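Local coordinates for putative agmatinase (Clostridium difficile, PDB 3LHL), which probably hydrolyses agmatine to putrescine and urea, using a pair of manganese ions as enzymes of the arginase family do, at residues D18-N23 and G68-V73; R35-G40 and V258-A263; P91-I94 and V100-P103; V242-V247 and R268-I273. One frame throughout, in Å; residues are numbered along the deposited sequence.

Interaction 1: D18-N23 and G68-V73; sequences DGTTSN and GSTEQV. With PO4 (phosphate ion), chain F.
G19 and T70 mark the closest approach of the two backbones, the CA of G19 lying 6.1 Å from the CA of T70. D18 to T21 form a type I beta turn, closed by a bond from T21 N to D18 O, and this turn faces the first residues of a helix. S69 is the N-cap of that helix: its OG accepts a weak bond from Q72 N, and its carbonyl takes the regular helical bond from V73 N. No hydrogen bond joins 18-23 to 68-73, so the contact comes down chiefly to two threonines whose side chains cross at about a right angle. The methyl T20 CG2 reaches both branches at the end of T70, 3.7 Å from T70 OG1 and 3.9 Å from T70 CG2. With chi1 of T20 at 80°, its OG1 sits between the backbone N and the carbonyl carbon and bonds to E97, while CG2 lies beside the backbone N and is left to meet T70. Past the turn, two successive amides hold a phosphate, probably from the crystallisation liquor. S22 N donates to PO4 O2 at 3.0 Å, and N23 N donates almost straight (178°) to PO4 O3 at 2.9 Å; Y130 OH adds another bond. Helix 70-86 thus meets the loop that follows strand 10-15. The T20 side chain is about 9 Å from a bound manganese, and its partner E97 precedes the metal ligand H98, consistent with a loop at the rim of the active-site cleft of an arginase-type enzyme.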
loop_
_atom_site.group_PDB
_atom_site.type_symbol
_atom_site.label_atom_id
_atom_site.label_comp_id
_atom_site.label_asym_id
_atom_site.label_seq_id
_atom_site.Cartn_x
_atom_site.Cartn_y
_atom_site.Cartn_z
ATOM N N ASP A 18 -10.128 3.436 -10.145
ATOM C CA ASP A 18 -10.480 4.529 -9.237
ATOM C C ASP A 18 -11.993 4.724 -9.254
ATOM O O ASP A 18 -12.501 5.819 -9.028
ATOM C CB ASP A 18 -9.767 5.842 -9.602
ATOM C CG ASP A 18 -9.956 6.247 -11.050
ATOM O OD1 ASP A 18 -11.063 6.075 -11.601
ATOM O OD2 ASP A 18 -8.984 6.766 -11.634
ATOM N N GLY A 19 -12.699 3.625 -9.504
ATOM C CA GLY A 19 -14.148 3.638 -9.580
ATOM C C GLY A 19 -14.954 4.261 -8.451
ATOM O O GLY A 19 -16.081 4.698 -8.695
ATOM N N THR A 20 -14.426 4.309 -7.228
ATOM C CA THR A 20 -15.191 4.910 -6.139
ATOM C C THR A 20 -14.717 6.313 -5.779
ATOM O O THR A 20 -15.136 6.870 -4.765
ATOM C CB THR A 20 -15.186 4.029 -4.864
ATOM O OG1 THR A 20 -13.959 4.207 -4.151
ATOM C CG2 THR A 20 -15.348 2.555 -5.227
ATOM N N THR A 21 -13.850 6.881 -6.615
ATOM C CA THR A 21 -13.334 8.234 -6.398
ATOM C C THR A 21 -14.147 9.173 -7.282
ATOM O O THR A 21 -14.163 9.014 -8.499
ATOM C CB THR A 21 -11.850 8.343 -6.794
ATOM O OG1 THR A 21 -11.094 7.330 -6.116
ATOM C CG2 THR A 21 -11.301 9.717 -6.422
ATOM N N SER A 22 -14.799 10.159 -6.676
ATOM C CA SER A 22 -15.646 11.082 -7.429
ATOM C C SER A 22 -15.025 12.391 -7.918
ATOM O O SER A 22 -14.933 12.628 -9.126
ATOM C CB SER A 22 -16.900 11.409 -6.610
ATOM O OG SER A 22 -17.557 10.222 -6.197
ATOM N N ASN A 23 -14.611 13.247 -6.988
ATOM C CA ASN A 23 -14.046 14.537 -7.368
ATOM C C ASN A 23 -12.608 14.539 -7.865
ATOM O O ASN A 23 -12.212 15.454 -8.588
ATOM C CB ASN A 23 -14.160 15.529 -6.210
ATOM C CG ASN A 23 -15.594 15.768 -5.790
ATOM O OD1 ASN A 23 -16.485 15.894 -6.632
ATOM N ND2 ASN A 23 -15.826 15.840 -4.482
ATOM N N GLY A 68 -17.360 -0.154 -15.182
ATOM C CA GLY A 68 -18.740 0.080 -14.795
ATOM C C GLY A 68 -19.254 -0.630 -13.556
ATOM O O GLY A 68 -20.400 -0.420 -13.148
ATOM N N SER A 69 -18.431 -1.472 -12.946
ATOM C CA SER A 69 -18.878 -2.173 -11.751
ATOM C C SER A 69 -17.768 -2.391 -10.736
ATOM O O SER A 69 -16.874 -3.215 -10.940
ATOM C CB SER A 69 -19.502 -3.519 -12.130
ATOM O OG SER A 69 -19.985 -4.193 -10.980
ATOM N N THR A 70 -17.832 -1.644 -9.640
ATOM C CA THR A 70 -16.848 -1.766 -8.574
ATOM C C THR A 70 -16.843 -3.216 -8.094
ATOM O O THR A 70 -15.797 -3.856 -8.030
ATOM C CB THR A 70 -17.198 -0.830 -7.398
ATOM O OG1 THR A 70 -17.035 0.532 -7.813
ATOM C CG2 THR A 70 -16.298 -1.098 -6.200
ATOM N N GLU A 71 -18.030 -3.721 -7.769
ATOM C CA GLU A 71 -18.204 -5.092 -7.302
ATOM C C GLU A 71 -17.445 -6.074 -8.198
ATOM O O GLU A 71 -16.744 -6.956 -7.712
ATOM C CB GLU A 71 -19.703 -5.427 -7.290
ATOM C CG GLU A 71 -20.067 -6.867 -6.948
ATOM C CD GLU A 71 -21.567 -7.132 -7.091
ATOM O OE1 GLU A 71 -22.113 -6.912 -8.198
ATOM O OE2 GLU A 71 -22.201 -7.557 -6.098
ATOM N N GLN A 72 -17.578 -5.906 -9.508
ATOM C CA GLN A 72 -16.911 -6.779 -10.468
ATOM C C GLN A 72 -15.391 -6.639 -10.440
ATOM O O GLN A 72 -14.668 -7.631 -10.554
ATOM C CB GLN A 72 -17.426 -6.488 -11.878
ATOM C CG GLN A 72 -16.919 -7.453 -12.940
ATOM C CD GLN A 72 -17.182 -8.903 -12.571
ATOM O OE1 GLN A 72 -18.281 -9.257 -12.129
ATOM N NE2 GLN A 72 -16.174 -9.752 -12.752
ATOM N N VAL A 73 -14.914 -5.404 -10.300
ATOM C CA VAL A 73 -13.481 -5.130 -10.256
ATOM C C VAL A 73 -12.836 -5.765 -9.029
ATOM O O VAL A 73 -11.757 -6.349 -9.118
ATOM C CB VAL A 73 -13.193 -3.605 -10.226
ATOM C CG1 VAL A 73 -11.693 -3.358 -10.077
ATOM C CG2 VAL A 73 -13.712 -2.949 -11.505
HETATM P P PO4 F . -13.646 11.898 -3.715
HETATM O O1 PO4 F . -13.359 12.248 -2.300
HETATM O O2 PO4 F . -13.839 10.431 -3.836
HETATM O O3 PO4 F . -14.884 12.594 -4.156
HETATM O O4 PO4 F . -12.505 12.322 -4.571
#

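Interaction 2: R35-G40 and V258-A263; sequences RKEFYG and VSTVIA
E37 lays its side chain across T260 and V261, its aliphatic part on the first and its carboxylate on the second. CB and CG share one methyl: E37 CB and E37 CG are each 4.1 Å from T260 CG2. The chain then bends at chi2 (86°), which brings the acid group round over V261. There the methyl V261 CG2 stands over the flat face of the carboxylate, 3.7 Å from E37 OE2 and 3.8 Å from E37 CD, so the two oxygens meet a hydrocarbon group broadside. Nothing polar passes between the two segments, and the contact is van der Waals packing alone, with E37 CA 7.1 Å from V261 CA. T260 turns its CG2 to E37, while its OG1 makes a weak hydrogen bond to S33, one turn earlier on the same helix as E37. Here helix 30-38 meets the first turns of helix 258-278. M34 extends the seam by touching T260 and A263, and F38 and E37 both reach C264 further along the long helix. From the other side of its own helix, R35 forms a salt bridge with D62, at the end of strand 57-62.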
loop_
_atom_site.group_PDB
_atom_site.type_symbol
_atom_site.label_atom_id
_atom_site.label_comp_id
_atom_site.label_asym_id
_atom_site.label_seq_id
_atom_site.Cartn_x
_atom_site.Cartn_y
_atom_site.Cartn_z
ATOM N N ARG A 35 5.242 3.045 -15.393
ATOM C CA ARG A 35 5.840 2.137 -16.360
ATOM C C ARG A 35 6.791 2.818 -17.338
ATOM O O ARG A 35 7.888 2.321 -17.591
ATOM C CB ARG A 35 4.751 1.380 -17.130
ATOM C CG ARG A 35 5.300 0.439 -18.194
ATOM C CD ARG A 35 4.258 -0.555 -18.678
ATOM N NE ARG A 35 3.715 -1.342 -17.572
ATOM C CZ ARG A 35 2.485 -1.195 -17.088
ATOM N NH1 ARG A 35 1.664 -0.291 -17.617
ATOM N NH2 ARG A 35 2.076 -1.943 -16.075
ATOM N N LYS A 36 6.384 3.957 -17.882
ATOM C CA LYS A 36 7.235 4.665 -18.831
ATOM C C LYS A 36 8.330 5.454 -18.127
ATOM O O LYS A 36 9.138 6.115 -18.774
ATOM C CB LYS A 36 6.399 5.617 -19.689
ATOM C CG LYS A 36 5.648 6.680 -18.903
ATOM C CD LYS A 36 5.038 7.728 -19.829
ATOM C CE LYS A 36 6.124 8.532 -20.549
ATOM N NZ LYS A 36 5.591 9.679 -21.344
ATOM N N GLU A 37 8.349 5.376 -16.803
ATOM C CA GLU A 37 9.325 6.092 -15.990
ATOM C C GLU A 37 10.355 5.151 -15.358
ATOM O O GLU A 37 11.558 5.414 -15.382
ATOM C CB GLU A 37 8.586 6.859 -14.885
ATOM C CG GLU A 37 9.472 7.547 -13.855
ATOM C CD GLU A 37 9.915 8.934 -14.287
ATOM O OE1 GLU A 37 9.035 9.765 -14.607
ATOM O OE2 GLU A 37 11.140 9.196 -14.298
ATOM N N PHE A 38 9.869 4.055 -14.789
ATOM C CA PHE A 38 10.729 3.087 -14.129
ATOM C C PHE A 38 11.954 2.689 -14.964
ATOM O O PHE A 38 13.041 2.484 -14.421
ATOM C CB PHE A 38 9.914 1.841 -13.768
ATOM C CG PHE A 38 10.514 1.033 -12.658
ATOM C CD1 PHE A 38 10.516 1.519 -11.355
ATOM C CD2 PHE A 38 11.108 -0.194 -12.918
ATOM C CE1 PHE A 38 11.109 0.792 -10.322
ATOM C CE2 PHE A 38 11.699 -0.926 -11.899
ATOM C CZ PHE A 38 11.702 -0.434 -10.597
ATOM N N TYR A 39 11.770 2.587 -16.279
ATOM C CA TYR A 39 12.839 2.208 -17.206
ATOM C C TYR A 39 14.200 2.835 -16.916
ATOM O O TYR A 39 15.205 2.133 -16.777
ATOM C CB TYR A 39 12.464 2.578 -18.648
ATOM C CG TYR A 39 11.302 1.809 -19.238
ATOM C CD1 TYR A 39 11.326 0.416 -19.317
ATOM C CD2 TYR A 39 10.188 2.479 -19.746
ATOM C CE1 TYR A 39 10.265 -0.292 -19.891
ATOM C CE2 TYR A 39 9.123 1.782 -20.320
ATOM C CZ TYR A 39 9.168 0.397 -20.388
ATOM O OH TYR A 39 8.113 -0.297 -20.945
ATOM N N GLY A 40 14.226 4.162 -16.830
ATOM C CA GLY A 40 15.476 4.871 -16.621
ATOM C C GLY A 40 16.051 5.044 -15.230
ATOM O O GLY A 40 17.093 5.684 -15.079
ATOM N N VAL A 258 7.190 14.750 -10.456
ATOM C CA VAL A 258 7.978 14.170 -9.369
ATOM C C VAL A 258 7.262 13.088 -8.552
ATOM O O VAL A 258 7.898 12.140 -8.092
ATOM C CB VAL A 258 8.521 15.278 -8.439
ATOM C CG1 VAL A 258 9.110 14.667 -7.170
ATOM C CG2 VAL A 258 9.607 16.076 -9.188
ATOM N N SER A 259 5.949 13.217 -8.383
ATOM C CA SER A 259 5.180 12.226 -7.634
ATOM C C SER A 259 5.355 10.828 -8.222
ATOM O O SER A 259 5.406 9.841 -7.496
ATOM C CB SER A 259 3.694 12.588 -7.643
ATOM O OG SER A 259 3.463 13.769 -6.902
ATOM N N THR A 260 5.442 10.752 -9.545
ATOM C CA THR A 260 5.612 9.476 -10.228
ATOM C C THR A 260 6.994 8.904 -9.924
ATOM O O THR A 260 7.154 7.704 -9.692
ATOM C CB THR A 260 5.451 9.659 -11.754
ATOM O OG1 THR A 260 4.143 10.178 -12.030
ATOM C CG2 THR A 260 5.635 8.326 -12.491
ATOM N N VAL A 261 7.993 9.779 -9.921
ATOM C CA VAL A 261 9.358 9.372 -9.649
ATOM C C VAL A 261 9.437 8.835 -8.225
ATOM O O VAL A 261 10.087 7.829 -7.964
ATOM C CB VAL A 261 10.326 10.565 -9.814
ATOM C CG1 VAL A 261 11.750 10.131 -9.517
ATOM C CG2 VAL A 261 10.220 11.116 -11.230
ATOM N N ILE A 262 8.763 9.516 -7.307
ATOM C CA ILE A 262 8.750 9.098 -5.911
ATOM C C ILE A 262 8.138 7.704 -5.782
ATOM O O ILE A 262 8.661 6.851 -5.063
ATOM C CB ILE A 262 7.941 10.090 -5.049
ATOM C CG1 ILE A 262 8.620 11.468 -5.079
ATOM C CG2 ILE A 262 7.798 9.557 -3.635
ATOM C CD1 ILE A 262 7.906 12.547 -4.272
ATOM N N ALA A 263 7.030 7.475 -6.483
ATOM C CA ALA A 263 6.357 6.180 -6.435
ATOM C C ALA A 263 7.277 5.091 -6.996
ATOM O O ALA A 263 7.320 3.969 -6.488
ATOM C CB ALA A 263 5.053 6.233 -7.241
#

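Interaction 3: P91-I94 and V100-P103; sequences PFMI and VTLP
M93, a selenomethionine, leaves its strand pointing at V100 and T101, and its side chain makes nearly the whole contact. CB and CG carry it outward, with CG anti to the backbone N (chi1 -176°) and the chain still extended at the next bond; the side chain also touches D245 and F13. SE is the first atom to arrive, 3.7 Å from V100 O and 3.9 Å from V100 CG2. A bend at chi3 (60°) then swings the terminal methyl toward the V100-T101 peptide. M93 CE sits 3.1 Å from V100 O and only 3.4 Å from V100 CG2, tighter than carbon atoms usually pack, and 3.7 Å from T101 N. The methyl is therefore wedged between a valine branch and the V100-T101 peptide group. T101 stands to one side, and its OG1 is engaged by D245. All three residues are buried. Strand 90-95 runs between strands 10-15 and 240-247, and M93 is tied through its backbone to C244 and I246. Helix 101-111 packs back over the strand it follows, with I77 of helix 70-86 touching M93, V100 and P103 and V15 of strand 10-15 closing in on M93 and V100.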
loop_
_atom_site.group_PDB
_atom_site.type_symbol
_atom_site.label_atom_id
_atom_site.label_comp_id
_atom_site.label_asym_id
_atom_site.label_seq_id
_atom_site.Cartn_x
_atom_site.Cartn_y
_atom_site.Cartn_z
ATOM N N PRO A 91 2.224 -11.184 -3.425
ATOM C CA PRO A 91 1.582 -10.274 -4.371
ATOM C C PRO A 91 1.957 -8.840 -4.007
ATOM O O PRO A 91 1.860 -8.443 -2.846
ATOM C CB PRO A 91 0.093 -10.552 -4.167
ATOM C CG PRO A 91 0.016 -10.866 -2.700
ATOM C CD PRO A 91 1.238 -11.749 -2.482
ATOM N N PHE A 92 2.416 -8.081 -4.995
ATOM C CA PHE A 92 2.774 -6.689 -4.787
ATOM C C PHE A 92 1.938 -5.896 -5.787
ATOM O O PHE A 92 2.239 -5.852 -6.976
ATOM C CB PHE A 92 4.266 -6.477 -5.035
ATOM C CG PHE A 92 4.780 -5.147 -4.561
ATOM C CD1 PHE A 92 6.145 -4.925 -4.439
ATOM C CD2 PHE A 92 3.906 -4.111 -4.249
ATOM C CE1 PHE A 92 6.638 -3.691 -4.014
ATOM C CE2 PHE A 92 4.389 -2.868 -3.821
ATOM C CZ PHE A 92 5.757 -2.662 -3.705
HETATM N N MSE A 93 0.875 -5.281 -5.282
HETATM C CA MSE A 93 -0.048 -4.516 -6.099
HETATM C C MSE A 93 0.259 -3.015 -6.133
HETATM O O MSE A 93 0.540 -2.392 -5.103
HETATM C CB MSE A 93 -1.471 -4.764 -5.582
HETATM C CG MSE A 93 -2.591 -4.112 -6.371
HETATM SE SE MSE A 93 -4.346 -4.727 -5.749
HETATM C CE MSE A 93 -4.221 -4.135 -3.902
ATOM N N ILE A 94 0.227 -2.459 -7.341
ATOM C CA ILE A 94 0.457 -1.036 -7.573
ATOM C C ILE A 94 -0.896 -0.568 -8.063
ATOM O O ILE A 94 -1.184 -0.609 -9.258
ATOM C CB ILE A 94 1.456 -0.779 -8.707
ATOM C CG1 ILE A 94 2.776 -1.503 -8.436
ATOM C CG2 ILE A 94 1.667 0.716 -8.865
ATOM C CD1 ILE A 94 3.429 -1.137 -7.128
ATOM N N VAL A 100 -8.684 -1.060 -3.724
ATOM C CA VAL A 100 -8.108 -2.273 -4.312
ATOM C C VAL A 100 -7.442 -3.159 -3.260
ATOM O O VAL A 100 -7.259 -4.357 -3.469
ATOM C CB VAL A 100 -7.049 -1.958 -5.415
ATOM C CG1 VAL A 100 -7.663 -1.087 -6.502
ATOM C CG2 VAL A 100 -5.829 -1.296 -4.804
ATOM N N THR A 101 -7.078 -2.555 -2.135
ATOM C CA THR A 101 -6.441 -3.273 -1.044
ATOM C C THR A 101 -7.373 -4.286 -0.359
ATOM O O THR A 101 -6.915 -5.319 0.133
ATOM C CB THR A 101 -5.918 -2.273 0.014
ATOM O OG1 THR A 101 -4.848 -1.505 -0.550
ATOM C CG2 THR A 101 -5.420 -3.001 1.258
ATOM N N LEU A 102 -8.674 -4.004 -0.337
ATOM C CA LEU A 102 -9.619 -4.899 0.329
ATOM C C LEU A 102 -9.613 -6.320 -0.237
ATOM O O LEU A 102 -9.358 -7.275 0.496
ATOM C CB LEU A 102 -11.035 -4.305 0.296
ATOM C CG LEU A 102 -12.186 -5.117 0.905
ATOM C CD1 LEU A 102 -11.825 -5.615 2.312
ATOM C CD2 LEU A 102 -13.431 -4.238 0.951
ATOM N N PRO A 103 -9.892 -6.481 -1.543
ATOM C CA PRO A 103 -9.888 -7.833 -2.114
ATOM C C PRO A 103 -8.515 -8.493 -2.055
ATOM O O PRO A 103 -8.408 -9.702 -1.853
ATOM C CB PRO A 103 -10.370 -7.610 -3.548
ATOM C CG PRO A 103 -9.954 -6.202 -3.846
ATOM C CD PRO A 103 -10.292 -5.489 -2.556
#

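Interaction 4: V242-V247 and R268-I273; sequences VGCDIV and RELCLI
L270 fills the tight part of this contact with a single methyl, CD1, which meets two residues pointing from the same face of strand 240-247. The closer is I246, whose CG2 lies 3.7 Å from L270 CD1, the two side chains sliding past each other in opposite directions. C244 is looser, its SG 4.2 Å from L270 CD1. With chi2 of L270 at 176°, CD1 continues the line of the side chain and so reaches between the two strand residues. The backbones themselves stay well apart, 8.7 Å between C244 CA and L270 CA, and no polar bond crosses. F92, L199, I201 and F231 also touch L270, so even this modest overlap lies in a hydrophobic layer with no solvent side. The polar part is turned away from the strand. There R268 NE donates to E269 OE2 at 2.7 Å in a salt bridge, the oxygen lying in the guanidinium plane but approached from 38° above the carboxylate plane, and R268 NH2 adds a weak bond to the same oxygen. R268 NH1 also bonds to E42 O and E269 OE1 to S45, which ties the pair to the chain after helix 30-38. Between C244 and I246, D245 points to the other side of the sheet, where Y198 and T200 bond its carboxylate. C244 and I246 under a helix on one face, and the buried D245 on the other, suit a central strand of the parallel alpha/beta/alpha sandwich of the arginase fold.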
loop_
_atom_site.group_PDB
_atom_site.type_symbol
_atom_site.label_atom_id
_atom_site.label_comp_id
_atom_site.label_asym_id
_atom_site.label_seq_id
_atom_site.Cartn_x
_atom_site.Cartn_y
_atom_site.Cartn_z
ATOM N N VAL A 242 3.800 -10.893 3.541
ATOM C CA VAL A 242 3.220 -11.883 2.641
ATOM C C VAL A 242 2.318 -11.251 1.590
ATOM O O VAL A 242 1.733 -11.947 0.755
ATOM C CB VAL A 242 2.417 -12.933 3.436
ATOM C CG1 VAL A 242 3.364 -13.756 4.294
ATOM C CG2 VAL A 242 1.372 -12.240 4.312
ATOM N N GLY A 243 2.220 -9.927 1.641
ATOM C CA GLY A 243 1.403 -9.186 0.702
ATOM C C GLY A 243 1.733 -7.712 0.843
ATOM O O GLY A 243 1.996 -7.238 1.952
ATOM N N CYS A 244 1.715 -6.977 -0.265
ATOM C CA CYS A 244 2.043 -5.559 -0.217
ATOM C C CYS A 244 1.412 -4.755 -1.351
ATOM O O CYS A 244 1.053 -5.303 -2.398
ATOM C CB CYS A 244 3.570 -5.395 -0.259
ATOM S SG CYS A 244 4.178 -3.688 -0.193
ATOM N N ASP A 245 1.272 -3.450 -1.128
ATOM C CA ASP A 245 0.736 -2.559 -2.145
ATOM C C ASP A 245 1.014 -1.087 -1.835
ATOM O O ASP A 245 1.241 -0.711 -0.683
ATOM C CB ASP A 245 -0.779 -2.777 -2.325
ATOM C CG ASP A 245 -1.606 -2.279 -1.136
ATOM O OD1 ASP A 245 -1.396 -1.126 -0.688
ATOM O OD2 ASP A 245 -2.484 -3.038 -0.663
ATOM N N ILE A 246 1.039 -0.271 -2.883
ATOM C CA ILE A 246 1.220 1.171 -2.746
ATOM C C ILE A 246 0.046 1.717 -3.552
ATOM O O ILE A 246 -0.263 1.205 -4.630
ATOM C CB ILE A 246 2.564 1.676 -3.339
ATOM C CG1 ILE A 246 2.669 1.309 -4.821
ATOM C CG2 ILE A 246 3.734 1.094 -2.548
ATOM C CD1 ILE A 246 3.952 1.807 -5.485
ATOM N N VAL A 247 -0.620 2.743 -3.042
ATOM C CA VAL A 247 -1.786 3.255 -3.741
ATOM C C VAL A 247 -1.951 4.763 -3.681
ATOM O O VAL A 247 -1.223 5.453 -2.980
ATOM C CB VAL A 247 -3.079 2.614 -3.155
ATOM C CG1 VAL A 247 -3.041 1.093 -3.317
ATOM C CG2 VAL A 247 -3.201 2.969 -1.676
ATOM N N ARG A 268 10.763 0.440 -5.948
ATOM C CA ARG A 268 12.054 -0.245 -5.972
ATOM C C ARG A 268 12.527 -0.691 -4.593
ATOM O O ARG A 268 12.837 -1.868 -4.394
ATOM C CB ARG A 268 13.134 0.640 -6.591
ATOM C CG ARG A 268 14.470 -0.081 -6.732
ATOM C CD ARG A 268 15.567 0.865 -7.163
ATOM N NE ARG A 268 15.899 1.812 -6.105
ATOM C CZ ARG A 268 16.621 2.912 -6.282
ATOM N NH1 ARG A 268 17.089 3.216 -7.484
ATOM N NH2 ARG A 268 16.880 3.705 -5.253
ATOM N N GLU A 269 12.579 0.242 -3.646
ATOM C CA GLU A 269 13.046 -0.080 -2.300
ATOM C C GLU A 269 12.225 -1.203 -1.666
ATOM O O GLU A 269 12.778 -2.088 -1.009
ATOM C CB GLU A 269 13.011 1.166 -1.404
ATOM C CG GLU A 269 13.641 2.411 -2.029
ATOM C CD GLU A 269 15.109 2.230 -2.401
ATOM O OE1 GLU A 269 15.987 2.754 -1.676
ATOM O OE2 GLU A 269 15.387 1.563 -3.420
ATOM N N LEU A 270 10.910 -1.170 -1.862
ATOM C CA LEU A 270 10.050 -2.202 -1.297
ATOM C C LEU A 270 10.319 -3.561 -1.923
ATOM O O LEU A 270 10.350 -4.565 -1.222
ATOM C CB LEU A 270 8.576 -1.825 -1.463
ATOM C CG LEU A 270 8.088 -0.732 -0.504
ATOM C CD1 LEU A 270 6.654 -0.364 -0.823
ATOM C CD2 LEU A 270 8.203 -1.228 0.934
ATOM N N CYS A 271 10.512 -3.599 -3.239
ATOM C CA CYS A 271 10.802 -4.860 -3.909
ATOM C C CYS A 271 12.108 -5.404 -3.346
ATOM O O CYS A 271 12.214 -6.584 -3.019
ATOM C CB CYS A 271 10.940 -4.660 -5.422
ATOM S SG CYS A 271 9.377 -4.449 -6.313
ATOM N N LEU A 272 13.105 -4.534 -3.232
ATOM C CA LEU A 272 14.397 -4.940 -2.704
ATOM C C LEU A 272 14.242 -5.531 -1.304
ATOM O O LEU A 272 14.675 -6.651 -1.035
ATOM C CB LEU A 272 15.347 -3.742 -2.676
ATOM C CG LEU A 272 15.791 -3.268 -4.063
ATOM C CD1 LEU A 272 16.588 -1.980 -3.953
ATOM C CD2 LEU A 272 16.620 -4.363 -4.725
ATOM N N ILE A 273 13.602 -4.776 -0.424
ATOM C CA ILE A 273 13.381 -5.205 0.949
ATOM C C ILE A 273 12.697 -6.567 1.055
ATOM O O ILE A 273 13.155 -7.443 1.785
ATOM C CB ILE A 273 12.561 -4.126 1.708
ATOM C CG1 ILE A 273 13.494 -3.359 2.636
ATOM C CG2 ILE A 273 11.400 -4.742 2.472
ATOM C CD1 ILE A 273 14.672 -2.763 1.925
#

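Interactions 3 and 4 are the core contacts and share a sheet: strands 90-95 and 240-247 are neighbours, joined by M93 N to C244 O. Interactions 2 and 4 both use helix 258-278, at its start and further along, and touch where F38 meets R268. Interaction 1 stands apart at the surface, about 15 Å from interaction 3 centre to centre, though helix 70-86 leads on to strand 90-95. The chemistry follows the place: hydrocarbon, sulfur and selenium in the two buried contacts, an acid lying over methyls in the half-buried helix pair, and two threonines in van der Waals contact at the surface, with a phosphate held by backbone amides further along the loop.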